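Local structure of protein argonaute (Aquifex aeolicus, 1YVU) at residues Ile183-Val193 with Tyr250-Val258. The protein cleaves target RNA as a DNA-guided endonuclease, using short single-stranded DNA guides to select complementary strands in a divalent-metal-dependent reaction. Sequence-based numbering, arbitrary orientation.
Sequences IRVKPIGIDFV and YPATILKPV
P187 touches both Y250 and L255 through its CG. This atom lies over one face of the Y250 ring, 4.0 Å from the ring centroid and 15° off the normal, a CH-pi contact offset toward the rim. The same CG meets CD2 of L255 at 3.8 Å, the two side chains running side by side. The I190 and Y250 side chains approach from opposite directions, I190 CD1 lying 3.8 Å from Y250 CE2; CG1 of I190 is anti to the carbonyl carbon (chi1 -53°), which carries CD1 to the ring. Replacing Y250 with an alanine is likely to open a gap against P187 CG and leave I190 CD1 without its aromatic neighbour. V185 and P257 extend this buried side, where helix 169-175 packs L169 on V185 and L255.

Backbone bonds zip the antiparallel strands 184-187 and 255-257 together: K186 and K256 bond reciprocally, N to O each way, and V258 N to R184 O (2.7 Å) continues the pattern. The K186/K256 face is looser. Both lysines are partly exposed and their chains lead away, adding little across the contact; the apolar patch here is V258, whose CG2 meets K186 CB (3.9 Å) and V193 CG2. Strand 184-187 thus joins edge strand 255-257 to the rest of the antiparallel sheet of the PAZ domain, a fold of the SH3-like class, with Y250 of the other edge strand, 249-251, packing on P187.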
ATOM      1  N   ILE A 183       3.871  16.255  -1.627  1.00 75.52           N
ATOM      2  CA  ILE A 183       3.949  15.932  -3.037  1.00 72.28           C
ATOM      3  C   ILE A 183       5.035  14.900  -3.249  1.00 71.52           C
ATOM      4  O   ILE A 183       6.188  15.113  -2.888  1.00 72.23           O
ATOM      5  CB  ILE A 183       4.133  17.195  -3.917  1.00 73.01           C
ATOM      6  CG1 ILE A 183       2.824  17.987  -3.908  1.00 79.76           C
ATOM      7  CG2 ILE A 183       4.516  16.822  -5.358  1.00 73.53           C
ATOM      8  CD1 ILE A 183       2.853  19.282  -4.686  1.00 76.86           C
ATOM      9  N   ARG A 184       4.627  13.748  -3.773  1.00 64.74           N
ATOM     10  CA  ARG A 184       5.548  12.652  -4.041  1.00 58.17           C
ATOM     11  C   ARG A 184       6.340  12.999  -5.287  1.00 52.09           C
ATOM     12  O   ARG A 184       5.770  13.364  -6.320  1.00 57.40           O
ATOM     13  CB  ARG A 184       4.796  11.311  -4.186  1.00 61.98           C
ATOM     14  CG  ARG A 184       3.924  10.940  -2.972  1.00 70.36           C
ATOM     15  CD  ARG A 184       3.827   9.433  -2.674  1.00 75.40           C
ATOM     16  NE  ARG A 184       3.385   9.197  -1.288  1.00 80.31           N
ATOM     17  CZ  ARG A 184       3.097   8.008  -0.749  1.00 81.21           C
ATOM     18  NH1 ARG A 184       3.184   6.891  -1.457  1.00 74.14           N
ATOM     19  NH2 ARG A 184       2.738   7.934   0.528  1.00 78.21           N
ATOM     20  N   VAL A 185       7.655  13.053  -5.115  1.00 46.97           N
ATOM     21  CA  VAL A 185       8.581  13.367  -6.203  1.00 40.60           C
ATOM     22  C   VAL A 185       9.589  12.232  -6.417  1.00 36.92           C
ATOM     23  O   VAL A 185       9.724  11.349  -5.582  1.00 35.20           O
ATOM     24  CB  VAL A 185       9.350  14.713  -5.970  1.00 29.18           C
ATOM     25  CG1 VAL A 185       8.549  15.863  -6.456  1.00 28.61           C
ATOM     26  CG2 VAL A 185       9.679  14.915  -4.513  1.00 31.97           C
ATOM     27  N   LYS A 186      10.267  12.241  -7.560  1.00 37.03           N
ATOM     28  CA  LYS A 186      11.264  11.227  -7.878  1.00 40.49           C
ATOM     29  C   LYS A 186      12.391  11.819  -8.705  1.00 45.39           C
ATOM     30  O   LYS A 186      12.117  12.567  -9.658  1.00 42.42           O
ATOM     31  CB  LYS A 186      10.651  10.070  -8.702  1.00 40.86           C
ATOM     32  CG  LYS A 186      11.669   8.980  -9.151  1.00 40.23           C
ATOM     33  CD  LYS A 186      11.472   8.558 -10.575  1.00 43.61           C
ATOM     34  CE  LYS A 186      12.539   7.607 -11.029  1.00 42.48           C
ATOM     35  NZ  LYS A 186      12.367   7.365 -12.458  1.00 57.89           N
ATOM     36  N   PRO A 187      13.662  11.515  -8.339  1.00 46.01           N
ATOM     37  CA  PRO A 187      14.863  11.988  -9.061  1.00 49.67           C
ATOM     38  C   PRO A 187      14.988  11.162 -10.361  1.00 50.56           C
ATOM     39  O   PRO A 187      14.631   9.978 -10.371  1.00 50.43           O
ATOM     40  CB  PRO A 187      15.994  11.662  -8.094  1.00 44.61           C
ATOM     41  CG  PRO A 187      15.339  11.710  -6.762  1.00 45.82           C
ATOM     42  CD  PRO A 187      14.044  11.028  -6.997  1.00 44.87           C
ATOM     43  N   ILE A 188      15.563  11.743 -11.417  1.00 51.47           N
ATOM     44  CA  ILE A 188      15.641  11.079 -12.726  1.00 56.71           C
ATOM     45  C   ILE A 188      16.238   9.666 -12.857  1.00 58.75           C
ATOM     46  O   ILE A 188      15.490   8.710 -13.160  1.00 59.33           O
ATOM     47  CB  ILE A 188      16.145  12.052 -13.853  1.00 51.46           C
ATOM     48  CG1 ILE A 188      15.155  13.227 -13.975  1.00 50.99           C
ATOM     49  CG2 ILE A 188      16.236  11.317 -15.221  1.00 47.99           C
ATOM     50  CD1 ILE A 188      15.454  14.243 -15.067  1.00 53.14           C
ATOM     51  N   GLY A 189      17.550   9.531 -12.670  1.00 59.62           N
ATOM     52  CA  GLY A 189      18.163   8.214 -12.775  1.00 59.61           C
ATOM     53  C   GLY A 189      18.109   7.398 -11.481  1.00 54.74           C
ATOM     54  O   GLY A 189      18.872   6.445 -11.323  1.00 58.46           O
ATOM     55  N   ILE A 190      17.215   7.783 -10.555  1.00 55.50           N
ATOM     56  CA  ILE A 190      17.051   7.129  -9.246  1.00 54.93           C
ATOM     57  C   ILE A 190      15.666   6.457  -9.000  1.00 53.75           C
ATOM     58  O   ILE A 190      14.621   7.088  -9.147  1.00 56.72           O
ATOM     59  CB  ILE A 190      17.396   8.147  -8.084  1.00 50.03           C
ATOM     60  CG1 ILE A 190      18.791   8.768  -8.316  1.00 46.99           C
ATOM     61  CG2 ILE A 190      17.339   7.479  -6.705  1.00 47.65           C
ATOM     62  CD1 ILE A 190      19.326   9.732  -7.235  1.00 41.67           C
ATOM     63  N   ASP A 191      15.716   5.189  -8.562  1.00 50.87           N
ATOM     64  CA  ASP A 191      14.567   4.305  -8.241  1.00 47.55           C
ATOM     65  C   ASP A 191      13.868   4.706  -6.908  1.00 43.85           C
ATOM     66  O   ASP A 191      13.385   3.851  -6.150  1.00 43.14           O
ATOM     67  CB  ASP A 191      15.128   2.864  -8.089  1.00 49.88           C
ATOM     68  CG  ASP A 191      14.594   1.882  -9.132  1.00 52.30           C
ATOM     69  OD1 ASP A 191      13.383   1.899  -9.444  1.00 52.62           O
ATOM     70  OD2 ASP A 191      15.418   1.045  -9.582  1.00 46.63           O
ATOM     71  N   PHE A 192      13.732   5.997  -6.670  1.00 42.60           N
ATOM     72  CA  PHE A 192      13.178   6.456  -5.402  1.00 42.48           C
ATOM     73  C   PHE A 192      12.044   7.485  -5.469  1.00 40.02           C
ATOM     74  O   PHE A 192      12.097   8.419  -6.245  1.00 39.59           O
ATOM     75  CB  PHE A 192      14.369   6.937  -4.520  1.00 45.43           C
ATOM     76  CG  PHE A 192      13.978   7.600  -3.231  1.00 49.73           C
ATOM     77  CD1 PHE A 192      13.409   6.858  -2.191  1.00 56.80           C
ATOM     78  CD2 PHE A 192      14.158   8.990  -3.075  1.00 55.22           C
ATOM     79  CE1 PHE A 192      13.005   7.485  -0.991  1.00 61.46           C
ATOM     80  CE2 PHE A 192      13.767   9.645  -1.890  1.00 58.06           C
ATOM     81  CZ  PHE A 192      13.187   8.895  -0.840  1.00 64.17           C
ATOM     82  N   VAL A 193      11.045   7.321  -4.600  1.00 32.48           N
ATOM     83  CA  VAL A 193       9.908   8.238  -4.511  1.00 31.73           C
ATOM     84  C   VAL A 193       9.747   8.613  -3.028  1.00 35.49           C
ATOM     85  O   VAL A 193       9.721   7.733  -2.150  1.00 32.91           O
ATOM     86  CB  VAL A 193       8.576   7.608  -5.080  1.00 27.49           C
ATOM     87  CG1 VAL A 193       7.341   8.455  -4.726  1.00 20.66           C
ATOM     88  CG2 VAL A 193       8.672   7.462  -6.584  1.00 16.18           C
ATOM     89  N   TYR A 250      17.861  16.722  -2.346  1.00 44.94           N
ATOM     90  CA  TYR A 250      18.011  16.724  -3.805  1.00 35.24           C
ATOM     91  C   TYR A 250      17.615  18.098  -4.351  1.00 28.15           C
ATOM     92  O   TYR A 250      16.770  18.761  -3.739  1.00 28.54           O
ATOM     93  CB  TYR A 250      17.106  15.642  -4.452  1.00 38.62           C
ATOM     94  CG  TYR A 250      17.550  14.205  -4.236  1.00 39.77           C
ATOM     95  CD1 TYR A 250      16.746  13.300  -3.520  1.00 45.50           C
ATOM     96  CD2 TYR A 250      18.781  13.738  -4.743  1.00 49.88           C
ATOM     97  CE1 TYR A 250      17.149  11.937  -3.302  1.00 51.48           C
ATOM     98  CE2 TYR A 250      19.206  12.376  -4.537  1.00 61.19           C
ATOM     99  CZ  TYR A 250      18.377  11.480  -3.812  1.00 58.93           C
ATOM    100  OH  TYR A 250      18.762  10.159  -3.610  1.00 56.44           O
ATOM    101  N   PRO A 251      18.290  18.590  -5.434  1.00 22.27           N
ATOM    102  CA  PRO A 251      17.989  19.890  -6.069  1.00 18.87           C
ATOM    103  C   PRO A 251      16.716  19.743  -6.872  1.00 14.60           C
ATOM    104  O   PRO A 251      16.536  18.738  -7.585  1.00 15.89           O
ATOM    105  CB  PRO A 251      19.143  20.088  -7.037  1.00 13.76           C
ATOM    106  CG  PRO A 251      20.226  19.352  -6.389  1.00 20.66           C
ATOM    107  CD  PRO A 251      19.572  18.093  -5.957  1.00 16.50           C
ATOM    108  N   ALA A 252      15.859  20.762  -6.786  1.00 18.31           N
ATOM    109  CA  ALA A 252      14.580  20.801  -7.489  1.00 15.58           C
ATOM    110  C   ALA A 252      14.713  20.556  -8.987  1.00 22.29           C
ATOM    111  O   ALA A 252      13.757  20.160  -9.655  1.00 20.97           O
ATOM    112  CB  ALA A 252      13.914  22.122  -7.247  1.00 18.99           C
ATOM    113  N   THR A 253      15.936  20.736  -9.476  1.00 25.86           N
ATOM    114  CA  THR A 253      16.295  20.560 -10.878  1.00 31.99           C
ATOM    115  C   THR A 253      16.196  19.126 -11.389  1.00 34.25           C
ATOM    116  O   THR A 253      15.908  18.910 -12.571  1.00 38.14           O
ATOM    117  CB  THR A 253      17.709  21.100 -11.174  1.00 34.06           C
ATOM    118  OG1 THR A 253      18.677  20.390 -10.376  1.00 37.39           O
ATOM    119  CG2 THR A 253      17.771  22.615 -10.902  1.00 24.12           C
ATOM    120  N   ILE A 254      16.418  18.146 -10.520  1.00 36.01           N
ATOM    121  CA  ILE A 254      16.327  16.759 -10.952  1.00 40.91           C
ATOM    122  C   ILE A 254      15.088  16.062 -10.415  1.00 44.27           C
ATOM    123  O   ILE A 254      14.965  14.841 -10.544  1.00 51.78           O
ATOM    124  CB  ILE A 254      17.567  15.921 -10.571  1.00 38.76           C
ATOM    125  CG1 ILE A 254      17.853  16.047  -9.071  1.00 35.86           C
ATOM    126  CG2 ILE A 254      18.723  16.242 -11.505  1.00 35.98           C
ATOM    127  CD1 ILE A 254      18.302  14.771  -8.461  1.00 37.40           C
ATOM    128  N   LEU A 255      14.181  16.817  -9.798  1.00 47.43           N
ATOM    129  CA  LEU A 255      12.963  16.223  -9.257  1.00 44.80           C
ATOM    130  C   LEU A 255      11.769  16.404 -10.160  1.00 41.57           C
ATOM    131  O   LEU A 255      11.486  17.501 -10.634  1.00 43.96           O
ATOM    132  CB  LEU A 255      12.641  16.775  -7.872  1.00 35.72           C
ATOM    133  CG  LEU A 255      13.606  16.387  -6.769  1.00 31.87           C
ATOM    134  CD1 LEU A 255      13.415  17.263  -5.561  1.00 32.41           C
ATOM    135  CD2 LEU A 255      13.404  14.946  -6.424  1.00 38.56           C
ATOM    136  N   LYS A 256      11.110  15.287 -10.430  1.00 43.46           N
ATOM    137  CA  LYS A 256       9.913  15.261 -11.238  1.00 39.64           C
ATOM    138  C   LYS A 256       8.809  14.731 -10.322  1.00 32.69           C
ATOM    139  O   LYS A 256       9.062  13.823  -9.539  1.00 34.64           O
ATOM    140  CB  LYS A 256      10.111  14.348 -12.455  1.00 45.81           C
ATOM    141  CG  LYS A 256      10.453  15.076 -13.779  1.00 52.14           C
ATOM    142  CD  LYS A 256      10.446  14.067 -14.959  1.00 63.89           C
ATOM    143  CE  LYS A 256      10.425  14.705 -16.361  1.00 58.36           C
ATOM    144  NZ  LYS A 256       9.892  13.750 -17.412  1.00 60.28           N
ATOM    145  N   PRO A 257       7.632  15.391 -10.296  1.00 36.27           N
ATOM    146  CA  PRO A 257       6.491  14.967  -9.467  1.00 31.70           C
ATOM    147  C   PRO A 257       5.879  13.680  -9.931  1.00 33.08           C
ATOM    148  O   PRO A 257       5.957  13.338 -11.102  1.00 28.86           O
ATOM    149  CB  PRO A 257       5.497  16.103  -9.637  1.00 28.24           C
ATOM    150  CG  PRO A 257       6.397  17.275  -9.760  1.00 40.77           C
ATOM    151  CD  PRO A 257       7.439  16.790 -10.723  1.00 36.70           C
ATOM    152  N   VAL A 258       5.296  12.957  -8.986  1.00 37.22           N
ATOM    153  CA  VAL A 258       4.635  11.682  -9.256  1.00 37.98           C
ATOM    154  C   VAL A 258       3.120  11.897  -8.987  1.00 39.77           C
ATOM    155  O   VAL A 258       2.734  12.312  -7.882  1.00 42.73           O
ATOM    156  CB  VAL A 258       5.281  10.560  -8.383  1.00 32.21           C
ATOM    157  CG1 VAL A 258       4.493   9.280  -8.473  1.00 44.10           C
ATOM    158  CG2 VAL A 258       6.713  10.290  -8.844  1.00 34.07           C
TER